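Side-chain contacts in acetyltransferase-like, GNAT family (Bacteroides thetaiotaomicron, PDB 3EY5), which probably transfers an acetyl group from acetyl-CoA to an amine of its substrate: residues Tyr18-Glu23 against Asn52-Asp57; Leu24-Phe29 against Arg35-Leu40; Glu77-Asn82 against Lys92-His97. All blocks are in the same frame, centred on the assembly; numbering follows the deposited sequence. Where two conformers were deposited one is given.

Contact 1. Residues Tyr18-Glu23 against Asn52-Asp57; sequences YKFMEE and NNIIFD
M21, a selenomethionine, lies across the end of the N52 side-chain amide. The two side chains come from opposite directions, M21 from the helix and N52 from the strand. M21 CE is 3.4 Å from N52 ND2, and M21 SE is 3.6 Å from the same nitrogen. Further back along the chain, M21 CG sits 3.5 Å from N52 OD1. The M21 chain is bent at its second torsion (chi2 -84°), and the bend lets CG, SE and CE all run along one amide. No hydrogen bond crosses between the segments. N52 ND2 has its polar partner in T44 OG1, on helix 37-46. N52 OD1 is buried here and has no partner in the model. The amide is thus satisfied at one end only.

Y18 reaches the same nitrogen with its ring. Its CB starts away from the strand, but Y18 CE1 comes to 3.7 Å from N52 ND2. The ring and the amide plane are 63° apart. Further along the strand the contact turns apolar. I54 CD1 meets the F20 ring, 3.7 Å from F20 CD2, and the two side chains cross at about a right angle. I54 reaches that ring with CD1, at the end of its extended chain.

The axes of the two segments cross almost perpendicularly, at 92°. Helix 15-28, the first helix of the GNAT fold, thus packs across strand 50-57, which pairs with strands 6-9 and 60-69 in the central mixed sheet. Helix 37-46 lies beside helix 15-28, where L40, R41 and T44 touch Y18.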
loop_
_atom_site.group_PDB
_atom_site.type_symbol
_atom_site.label_atom_id
_atom_site.label_comp_id
_atom_site.label_asym_id
_atom_site.label_seq_id
_atom_site.Cartn_x
_atom_site.Cartn_y
_atom_site.Cartn_z
ATOM N N TYR A 18 3.579 16.157 4.919
ATOM C CA TYR A 18 2.271 15.713 4.440
ATOM C C TYR A 18 1.987 16.152 3.004
ATOM O O TYR A 18 1.439 15.370 2.201
ATOM C CB TYR A 18 1.128 16.107 5.362
ATOM C CG TYR A 18 -0.190 15.465 4.946
ATOM C CD1 TYR A 18 -0.592 14.231 5.479
ATOM C CD2 TYR A 18 -1.027 16.085 4.007
ATOM C CE1 TYR A 18 -1.795 13.647 5.094
ATOM C CE2 TYR A 18 -2.223 15.518 3.625
ATOM C CZ TYR A 18 -2.608 14.310 4.166
ATOM O OH TYR A 18 -3.804 13.751 3.760
ATOM N N LYS A 19 2.364 17.390 2.692
ATOM C CA LYS A 19 2.223 17.938 1.352
ATOM C C LYS A 19 3.101 17.166 0.365
ATOM O O LYS A 19 2.684 16.912 -0.760
ATOM C CB LYS A 19 2.596 19.417 1.334
ATOM C CG LYS A 19 1.899 20.210 0.235
ATOM C CD LYS A 19 2.036 21.708 0.474
ATOM C CE LYS A 19 1.128 22.526 -0.461
ATOM N NZ LYS A 19 -0.241 22.783 0.109
ATOM N N PHE A 20 4.307 16.799 0.792
ATOM C CA PHE A 20 5.174 15.945 -0.002
ATOM C C PHE A 20 4.483 14.612 -0.341
ATOM O O PHE A 20 4.461 14.203 -1.496
ATOM C CB PHE A 20 6.504 15.669 0.731
ATOM C CG PHE A 20 7.339 14.570 0.097
ATOM C CD1 PHE A 20 8.149 14.838 -1.007
ATOM C CD2 PHE A 20 7.298 13.262 0.592
ATOM C CE1 PHE A 20 8.916 13.827 -1.588
ATOM C CE2 PHE A 20 8.068 12.248 0.014
ATOM C CZ PHE A 20 8.876 12.533 -1.078
HETATM N N MSE A 21 3.960 13.939 0.678
HETATM C CA MSE A 21 3.232 12.673 0.505
HETATM C C MSE A 21 2.066 12.865 -0.490
HETATM O O MSE A 21 1.919 12.109 -1.469
HETATM C CB MSE A 21 2.728 12.170 1.873
HETATM C CG MSE A 21 1.796 10.955 1.878
HETATM SE SE MSE A 21 -0.083 11.402 1.584
HETATM C CE MSE A 21 -0.765 9.575 1.410
ATOM N N GLU A 22 1.276 13.897 -0.243
ATOM C CA GLU A 22 0.105 14.229 -1.042
ATOM C C GLU A 22 0.402 14.556 -2.531
ATOM O O GLU A 22 -0.309 14.075 -3.412
ATOM C CB GLU A 22 -0.606 15.413 -0.392
ATOM C CG GLU A 22 -2.074 15.526 -0.760
ATOM C CD GLU A 22 -2.737 16.687 -0.053
ATOM O OE1 GLU A 22 -2.651 17.840 -0.558
ATOM O OE2 GLU A 22 -3.329 16.444 1.027
ATOM N N GLU A 23 1.422 15.378 -2.795
ATOM C CA GLU A 23 1.851 15.651 -4.165
ATOM C C GLU A 23 2.292 14.358 -4.880
ATOM O O GLU A 23 1.885 14.081 -6.008
ATOM C CB GLU A 23 2.965 16.720 -4.201
ATOM C CG GLU A 23 3.435 17.092 -5.636
ATOM C CD GLU A 23 3.775 18.584 -5.852
ATOM O OE1 GLU A 23 4.108 19.302 -4.870
ATOM O OE2 GLU A 23 3.713 19.042 -7.025
ATOM N N ASN A 52 0.003 6.699 8.075
ATOM C CA ASN A 52 0.617 7.391 6.950
ATOM C C ASN A 52 2.087 7.673 7.269
ATOM O O ASN A 52 2.390 8.299 8.284
ATOM C CB ASN A 52 -0.152 8.701 6.700
ATOM C CG ASN A 52 0.040 9.242 5.299
ATOM O OD1 ASN A 52 1.066 8.974 4.638
ATOM N ND2 ASN A 52 -0.966 10.008 4.817
ATOM N N ASN A 53 3.000 7.187 6.432
ATOM C CA ASN A 53 4.418 7.301 6.727
ATOM C C ASN A 53 5.234 7.840 5.586
ATOM O O ASN A 53 5.029 7.449 4.433
ATOM C CB ASN A 53 5.035 5.950 7.129
ATOM C CG ASN A 53 4.231 5.220 8.175
ATOM O OD1 ASN A 53 4.596 5.208 9.356
ATOM N ND2 ASN A 53 3.139 4.555 7.740
ATOM N N ILE A 54 6.183 8.718 5.921
ATOM C CA ILE A 54 7.154 9.207 4.945
ATOM C C ILE A 54 8.372 8.288 5.034
ATOM O O ILE A 54 8.718 7.745 6.110
ATOM C CB ILE A 54 7.470 10.737 5.107
ATOM C CG1 ILE A 54 8.534 11.177 4.112
ATOM C CG2 ILE A 54 7.949 11.047 6.511
ATOM C CD1 ILE A 54 8.663 12.687 3.980
ATOM N N ILE A 55 8.979 8.054 3.892
ATOM C CA ILE A 55 10.125 7.192 3.832
ATOM C C ILE A 55 11.352 8.098 3.646
ATOM O O ILE A 55 11.373 8.944 2.747
ATOM C CB ILE A 55 10.006 6.182 2.679
ATOM C CG1 ILE A 55 8.739 5.301 2.837
ATOM C CG2 ILE A 55 11.224 5.326 2.621
ATOM C CD1 ILE A 55 8.420 4.593 1.594
ATOM N N PHE A 56 12.347 7.931 4.508
ATOM C CA PHE A 56 13.572 8.698 4.403
ATOM C C PHE A 56 14.751 7.873 3.965
ATOM O O PHE A 56 14.848 6.698 4.288
ATOM C CB PHE A 56 13.914 9.318 5.747
ATOM C CG PHE A 56 13.010 10.432 6.145
ATOM C CD1 PHE A 56 11.846 10.177 6.856
ATOM C CD2 PHE A 56 13.334 11.744 5.831
ATOM C CE1 PHE A 56 11.010 11.227 7.231
ATOM C CE2 PHE A 56 12.505 12.792 6.210
ATOM C CZ PHE A 56 11.340 12.529 6.909
ATOM N N ASP A 57 15.656 8.494 3.222
ATOM C CA ASP A 57 17.015 7.962 3.063
ATOM C C ASP A 57 17.900 8.984 3.764
ATOM O O ASP A 57 18.257 10.016 3.221
ATOM C CB ASP A 57 17.350 7.750 1.589
ATOM C CG ASP A 57 18.765 7.239 1.362
ATOM O OD1 ASP A 57 19.140 6.184 1.917
ATOM O OD2 ASP A 57 19.511 7.902 0.601
#

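Contact 2. Residues Leu24-Phe29 against Arg35-Leu40; sequences LLVESF and RELEHL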
loop_
_atom_site.group_PDB
_atom_site.type_symbol
_atom_site.label_atom_id
_atom_site.label_comp_id
_atom_site.label_asym_id
_atom_site.label_seq_id
_atom_site.Cartn_x
_atom_site.Cartn_y
_atom_site.Cartn_z
ATOM N N LEU A 24 3.117 13.567 -4.199
ATOM C CA LEU A 24 3.640 12.342 -4.750
ATOM C C LEU A 24 2.531 11.303 -5.029
ATOM O O LEU A 24 2.522 10.643 -6.084
ATOM C CB LEU A 24 4.696 11.804 -3.794
ATOM C CG LEU A 24 5.387 10.515 -4.156
ATOM C CD1 LEU A 24 5.915 10.579 -5.620
ATOM C CD2 LEU A 24 6.522 10.251 -3.141
ATOM N N LEU A 25 1.605 11.173 -4.085
ATOM C CA LEU A 25 0.393 10.370 -4.276
ATOM C C LEU A 25 -0.405 10.748 -5.538
ATOM O O LEU A 25 -0.779 9.886 -6.331
ATOM C CB LEU A 25 -0.533 10.524 -3.066
ATOM C CG LEU A 25 -1.870 9.769 -3.101
ATOM C CD1 LEU A 25 -1.696 8.272 -3.033
ATOM C CD2 LEU A 25 -2.789 10.287 -1.973
ATOM N N VAL A 26 -0.675 12.036 -5.720
ATOM C CA VAL A 26 -1.526 12.448 -6.828
ATOM C C VAL A 26 -0.781 12.227 -8.161
ATOM O O VAL A 26 -1.379 11.987 -9.206
ATOM C CB VAL A 26 -1.963 13.913 -6.620
ATOM C CG1 VAL A 26 -2.563 14.529 -7.890
ATOM C CG2 VAL A 26 -2.958 13.985 -5.435
ATOM N N GLU A 27 0.537 12.285 -8.097
ATOM C CA GLU A 27 1.350 12.130 -9.287
ATOM C C GLU A 27 1.601 10.678 -9.634
ATOM O O GLU A 27 1.893 10.375 -10.778
ATOM C CB GLU A 27 2.662 12.921 -9.174
ATOM C CG GLU A 27 2.496 14.413 -9.420
ATOM C CD GLU A 27 1.329 14.755 -10.362
ATOM O OE1 GLU A 27 1.209 14.155 -11.473
ATOM O OE2 GLU A 27 0.519 15.651 -9.993
ATOM N N SER A 28 1.443 9.798 -8.653
ATOM C CA SER A 28 1.718 8.389 -8.811
ATOM C C SER A 28 0.497 7.547 -9.222
ATOM O O SER A 28 0.660 6.507 -9.843
ATOM C CB SER A 28 2.304 7.796 -7.519
ATOM O OG SER A 28 3.558 8.348 -7.229
ATOM N N PHE A 29 -0.711 7.960 -8.853
ATOM C CA PHE A 29 -1.875 7.097 -9.049
ATOM C C PHE A 29 -2.953 7.885 -9.778
ATOM O O PHE A 29 -2.989 9.127 -9.689
ATOM C CB PHE A 29 -2.378 6.536 -7.711
ATOM C CG PHE A 29 -1.349 5.697 -6.960
ATOM C CD1 PHE A 29 -1.139 4.350 -7.285
ATOM C CD2 PHE A 29 -0.587 6.250 -5.937
ATOM C CE1 PHE A 29 -0.168 3.574 -6.602
ATOM C CE2 PHE A 29 0.380 5.489 -5.249
ATOM C CZ PHE A 29 0.583 4.154 -5.573
ATOM N N ARG A 35 -8.442 7.602 -2.133
ATOM C CA ARG A 35 -9.641 8.272 -1.661
ATOM C C ARG A 35 -9.551 9.781 -1.871
ATOM O O ARG A 35 -8.482 10.317 -2.129
ATOM C CB ARG A 35 -9.949 7.882 -0.217
ATOM C CG ARG A 35 -8.799 8.070 0.748
ATOM C CD ARG A 35 -9.204 7.477 2.105
ATOM N NE ARG A 35 -8.813 6.069 2.285
ATOM C CZ ARG A 35 -9.662 5.046 2.360
ATOM N NH1 ARG A 35 -10.964 5.252 2.245
ATOM N NH2 ARG A 35 -9.207 3.811 2.547
ATOM N N GLU A 36 -10.690 10.453 -1.783
ATOM C CA GLU A 36 -10.721 11.914 -1.827
ATOM C C GLU A 36 -9.711 12.486 -0.818
ATOM O O GLU A 36 -9.554 11.976 0.289
ATOM C CB GLU A 36 -12.143 12.462 -1.596
ATOM C CG GLU A 36 -12.472 13.719 -2.463
ATOM C CD GLU A 36 -11.317 14.770 -2.498
ATOM O OE1 GLU A 36 -11.272 15.669 -1.598
ATOM O OE2 GLU A 36 -10.446 14.678 -3.420
ATOM N N LEU A 37 -9.015 13.539 -1.227
ATOM C CA LEU A 37 -7.917 14.065 -0.437
ATOM C C LEU A 37 -8.382 14.545 0.939
ATOM O O LEU A 37 -7.787 14.174 1.957
ATOM C CB LEU A 37 -7.154 15.137 -1.204
ATOM C CG LEU A 37 -6.325 14.624 -2.405
ATOM C CD1 LEU A 37 -5.327 15.733 -2.799
ATOM C CD2 LEU A 37 -5.575 13.313 -2.092
ATOM N N GLU A 38 -9.470 15.312 0.982
ATOM C CA GLU A 38 -10.026 15.728 2.276
ATOM C C GLU A 38 -10.232 14.538 3.218
ATOM O O GLU A 38 -10.033 14.688 4.415
ATOM C CB GLU A 38 -11.328 16.562 2.152
ATOM C CG GLU A 38 -11.585 17.430 3.437
ATOM C CD GLU A 38 -13.064 17.742 3.753
ATOM O OE1 GLU A 38 -13.949 17.439 2.921
ATOM O OE2 GLU A 38 -13.347 18.311 4.847
ATOM N N HIS A 39 -10.613 13.377 2.666
ATOM C CA HIS A 39 -10.835 12.146 3.447
ATOM C C HIS A 39 -9.526 11.514 3.900
ATOM O O HIS A 39 -9.414 10.948 5.002
ATOM C CB HIS A 39 -11.564 11.107 2.609
ATOM C CG HIS A 39 -12.996 11.429 2.339
ATOM N ND1 HIS A 39 -13.605 12.580 2.794
ATOM C CD2 HIS A 39 -13.939 10.754 1.642
ATOM C CE1 HIS A 39 -14.865 12.594 2.395
ATOM N NE2 HIS A 39 -15.091 11.498 1.693
ATOM N N LEU A 40 -8.552 11.544 3.001
ATOM C CA LEU A 40 -7.243 11.006 3.295
ATOM C C LEU A 40 -6.625 11.770 4.483
ATOM O O LEU A 40 -5.995 11.183 5.360
ATOM C CB LEU A 40 -6.389 11.113 2.057
ATOM C CG LEU A 40 -4.907 10.997 2.323
ATOM C CD1 LEU A 40 -4.547 9.571 2.810
ATOM C CD2 LEU A 40 -4.141 11.410 1.054
#
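L25 reaches from helix 15-28 to helix 37-46 and meets two leucines there with one methyl. Its CB points toward the other segment, and CG stands anti to the backbone N (chi1 179°). From CG the branch CD2 does the touching. L25 CD2 comes to 3.5 Å from L40 CD2, where the two side chains reach toward each other tip to tip. The same L25 methyl is 4.1 Å from L37 CD2, but here the side chains slide past each other in opposite directions. L25 also packs on F64 and H78 of the sheet, and L40 on Y18 and M21 of helix 15-28.

V26 takes the other branch of L37. V26 CG2 lies 4.0 Å from L37 CD1, and the side chains cross at about a right angle. L37 therefore spreads its two methyls over neighbouring residues of one helix.

Each segment also has polar bonds of its own at a helix end. E36 is the N-cap of helix 37-46: E38 N gives a hydrogen bond of 3.2 Å to E36 OE1, met from above the carboxylate plane. Near the end of helix 15-28, S28 OG donates to L24 O at 2.8 Å. L25 O accepts from both S28 N and F29 N, and F29 is the first residue to leave the helical conformation.

No hydrogen bond or salt bridge joins the two segments. The contact packs together the two helices that follow the first GNAT strand. It is made of methyl groups alone, so it rests on burial of a modest apolar surface. The polar bonds lie within each segment, at the helix ends.

Contact 3. Residues Glu77-Asn82 against Lys92-His97; sequences EHFATN and KRTLEH
Strand 77-81 and helix 92-97 run at 140° to each other, with their axes 10.3 Å apart at closest approach. F79 reaches across from strand to helix. Its side chain leaves the strand toward the helix, with CG anti to the backbone N (chi1 172°), and the far end of the ring does the touching. T94 CG2 meets that end at the ring edge, in plane, 3.3 Å from F79 CE2 and 3.4 Å from F79 CZ. T94 comes from the opposite direction, so the methyl faces the ring rim head on. L95 crosses the F79 side chain at about a right angle. L95 CD1 is 3.6 Å from F79 CE1 and 3.8 Å from F79 CZ. The ring end thus meets two consecutive residues of the helix.

T81 adds a looser touch, with its CG2 4.3 Å from T94 OG1. That hydroxyl has its partner within the helix, at Y90 O. I55 of strand 50-57 also packs on F79 and T94, and Y125 of helix 116-127 on F79 and L95. The contact joins the first strand and the helix of a beta-alpha-beta unit completed by strand 106-110. In GNAT enzymes this strand-to-helix turn commonly binds the acetyl-CoA pyrophosphate.

No hydrogen bond links the segments. The T94 methyl, not its hydroxyl, faces the ring, so the threonine serves the contact as an apolar residue. The helix is held to the sheet here by apolar packing.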
loop_
_atom_site.group_PDB
_atom_site.type_symbol
_atom_site.label_atom_id
_atom_site.label_comp_id
_atom_site.label_asym_id
_atom_site.label_seq_id
_atom_site.Cartn_x
_atom_site.Cartn_y
_atom_site.Cartn_z
ATOM N N GLU A 77 -1.727 0.032 1.759
ATOM C CA GLU A 77 -2.715 0.660 0.876
ATOM C C GLU A 77 -2.013 1.360 -0.300
ATOM O O GLU A 77 -2.223 0.991 -1.466
ATOM C CB GLU A 77 -3.649 1.599 1.662
ATOM C CG GLU A 77 -5.029 1.731 1.043
ATOM C CD GLU A 77 -5.860 2.852 1.658
ATOM O OE1 GLU A 77 -5.608 3.216 2.808
ATOM O OE2 GLU A 77 -6.764 3.386 0.988
ATOM N N HIS A 78 -1.156 2.336 -0.024
ATOM C CA HIS A 78 -0.343 2.881 -1.099
ATOM C C HIS A 78 1.100 2.935 -0.736
ATOM O O HIS A 78 1.476 3.073 0.419
ATOM C CB HIS A 78 -0.782 4.280 -1.473
ATOM C CG HIS A 78 -2.162 4.341 -2.016
ATOM N ND1 HIS A 78 -3.233 4.773 -1.272
ATOM C CD2 HIS A 78 -2.654 3.992 -3.218
ATOM C CE1 HIS A 78 -4.330 4.707 -1.998
ATOM N NE2 HIS A 78 -4.006 4.238 -3.188
ATOM N N PHE A 79 1.905 2.826 -1.771
ATOM C CA PHE A 79 3.307 2.784 -1.609
ATOM C C PHE A 79 3.911 3.388 -2.881
ATOM O O PHE A 79 3.646 2.899 -3.971
ATOM C CB PHE A 79 3.724 1.323 -1.449
ATOM C CG PHE A 79 5.185 1.120 -1.463
ATOM C CD1 PHE A 79 5.778 0.352 -2.473
ATOM C CD2 PHE A 79 5.985 1.694 -0.487
ATOM C CE1 PHE A 79 7.180 0.161 -2.508
ATOM C CE2 PHE A 79 7.386 1.502 -0.491
ATOM C CZ PHE A 79 7.983 0.735 -1.504
ATOM N N ALA A 80 4.713 4.445 -2.727
ATOM C CA ALA A 80 5.373 5.058 -3.875
ATOM C C ALA A 80 6.660 5.759 -3.479
ATOM O O ALA A 80 6.759 6.336 -2.395
ATOM C CB ALA A 80 4.422 6.049 -4.582
ATOM N N THR A 81 7.656 5.678 -4.347
ATOM C CA THR A 81 8.887 6.478 -4.198
ATOM C C THR A 81 8.906 7.581 -5.249
ATOM O O THR A 81 8.212 7.486 -6.270
ATOM C CB THR A 81 10.135 5.609 -4.407
ATOM O OG1 THR A 81 10.066 5.022 -5.722
ATOM C CG2 THR A 81 10.215 4.492 -3.329
ATOM N N ASN A 82 9.711 8.611 -5.008
ATOM C CA ASN A 82 9.877 9.721 -5.929
ATOM C C ASN A 82 10.438 9.300 -7.312
ATOM O O ASN A 82 11.522 8.717 -7.390
ATOM C CB ASN A 82 10.759 10.792 -5.295
ATOM C CG ASN A 82 10.620 12.145 -5.983
ATOM O OD1 ASN A 82 10.860 12.290 -7.183
ATOM N ND2 ASN A 82 10.223 13.140 -5.215
ATOM N N LYS A 92 13.845 -1.697 -4.114
ATOM C CA LYS A 92 14.396 -2.839 -3.409
ATOM C C LYS A 92 14.835 -2.487 -1.979
ATOM O O LYS A 92 14.445 -3.160 -1.023
ATOM C CB LYS A 92 15.547 -3.420 -4.237
ATOM C CG LYS A 92 16.719 -3.905 -3.448
ATOM C CD LYS A 92 18.033 -3.618 -4.160
ATOM C CE LYS A 92 18.369 -4.669 -5.219
ATOM N NZ LYS A 92 19.595 -4.364 -6.064
ATOM N N ARG A 93 15.650 -1.444 -1.838
ATOM C CA ARG A 93 16.087 -0.974 -0.517
ATOM C C ARG A 93 14.874 -0.703 0.398
ATOM O O ARG A 93 14.868 -1.105 1.553
ATOM C CB ARG A 93 16.920 0.309 -0.648
ATOM C CG ARG A 93 18.378 0.121 -1.066
ATOM C CD ARG A 93 19.146 1.438 -0.885
ATOM N NE ARG A 93 19.610 1.642 0.495
ATOM C CZ ARG A 93 19.792 2.834 1.068
ATOM N NH1 ARG A 93 19.524 3.943 0.387
ATOM N NH2 ARG A 93 20.232 2.922 2.326
ATOM N N THR A 94 13.842 -0.057 -0.133
ATOM C CA THR A 94 12.644 0.237 0.669
ATOM C C THR A 94 11.840 -1.005 1.084
ATOM O O THR A 94 11.348 -1.097 2.220
ATOM C CB THR A 94 11.698 1.235 -0.045
ATOM O OG1 THR A 94 12.366 2.491 -0.188
ATOM C CG2 THR A 94 10.441 1.460 0.776
ATOM N N LEU A 95 11.682 -1.937 0.150
ATOM C CA LEU A 95 10.907 -3.142 0.411
ATOM C C LEU A 95 11.619 -3.952 1.473
ATOM O O LEU A 95 11.007 -4.411 2.427
ATOM C CB LEU A 95 10.810 -3.986 -0.848
ATOM C CG LEU A 95 9.407 -4.317 -1.239
ATOM C CD1 LEU A 95 8.838 -2.986 -1.729
ATOM C CD2 LEU A 95 9.456 -5.336 -2.369
ATOM N N GLU A 96 12.923 -4.100 1.282
ATOM C CA GLU A 96 13.807 -4.730 2.239
ATOM C C GLU A 96 13.622 -4.240 3.688
ATOM O O GLU A 96 13.411 -5.055 4.591
ATOM C CB GLU A 96 15.231 -4.515 1.760
ATOM C CG GLU A 96 16.333 -4.714 2.760
ATOM C CD GLU A 96 17.708 -4.361 2.154
ATOM O OE1 GLU A 96 17.759 -3.729 1.066
ATOM O OE2 GLU A 96 18.743 -4.725 2.761
ATOM N N HIS A 97 13.687 -2.928 3.914
ATOM C CA HIS A 97 13.483 -2.388 5.264
ATOM C C HIS A 97 12.012 -2.372 5.700
ATOM O O HIS A 97 11.720 -2.318 6.887
ATOM C CB HIS A 97 14.103 -0.990 5.443
ATOM C CG HIS A 97 13.918 -0.438 6.824
ATOM N ND1 HIS A 97 14.723 -0.795 7.884
ATOM C CD2 HIS A 97 12.990 0.406 7.327
ATOM C CE1 HIS A 97 14.310 -0.175 8.974
ATOM N NE2 HIS A 97 13.251 0.552 8.664
#

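How the contacts relate
Contact 1 is the most buried of the three; contacts 2 and 3 are partly buried. Contacts 1 and 2 share helix 15-28, and contact 2 is nested inside the chain loop that contact 1 closes. They also meet where E22 packs on L37. Contacts 1 and 3 reach the same sheet, at strands 50-57 and 74-81, and F20 touches N82. Contact 1 includes an amide, whereas contact 2 is wholly aliphatic and contact 3 centres on an aromatic ring. None has a hydrogen bond between its own segments. Charged links run between contacts instead: D57 to R93 joins contacts 1 and 3, and R35 to E77 joins contacts 2 and 3.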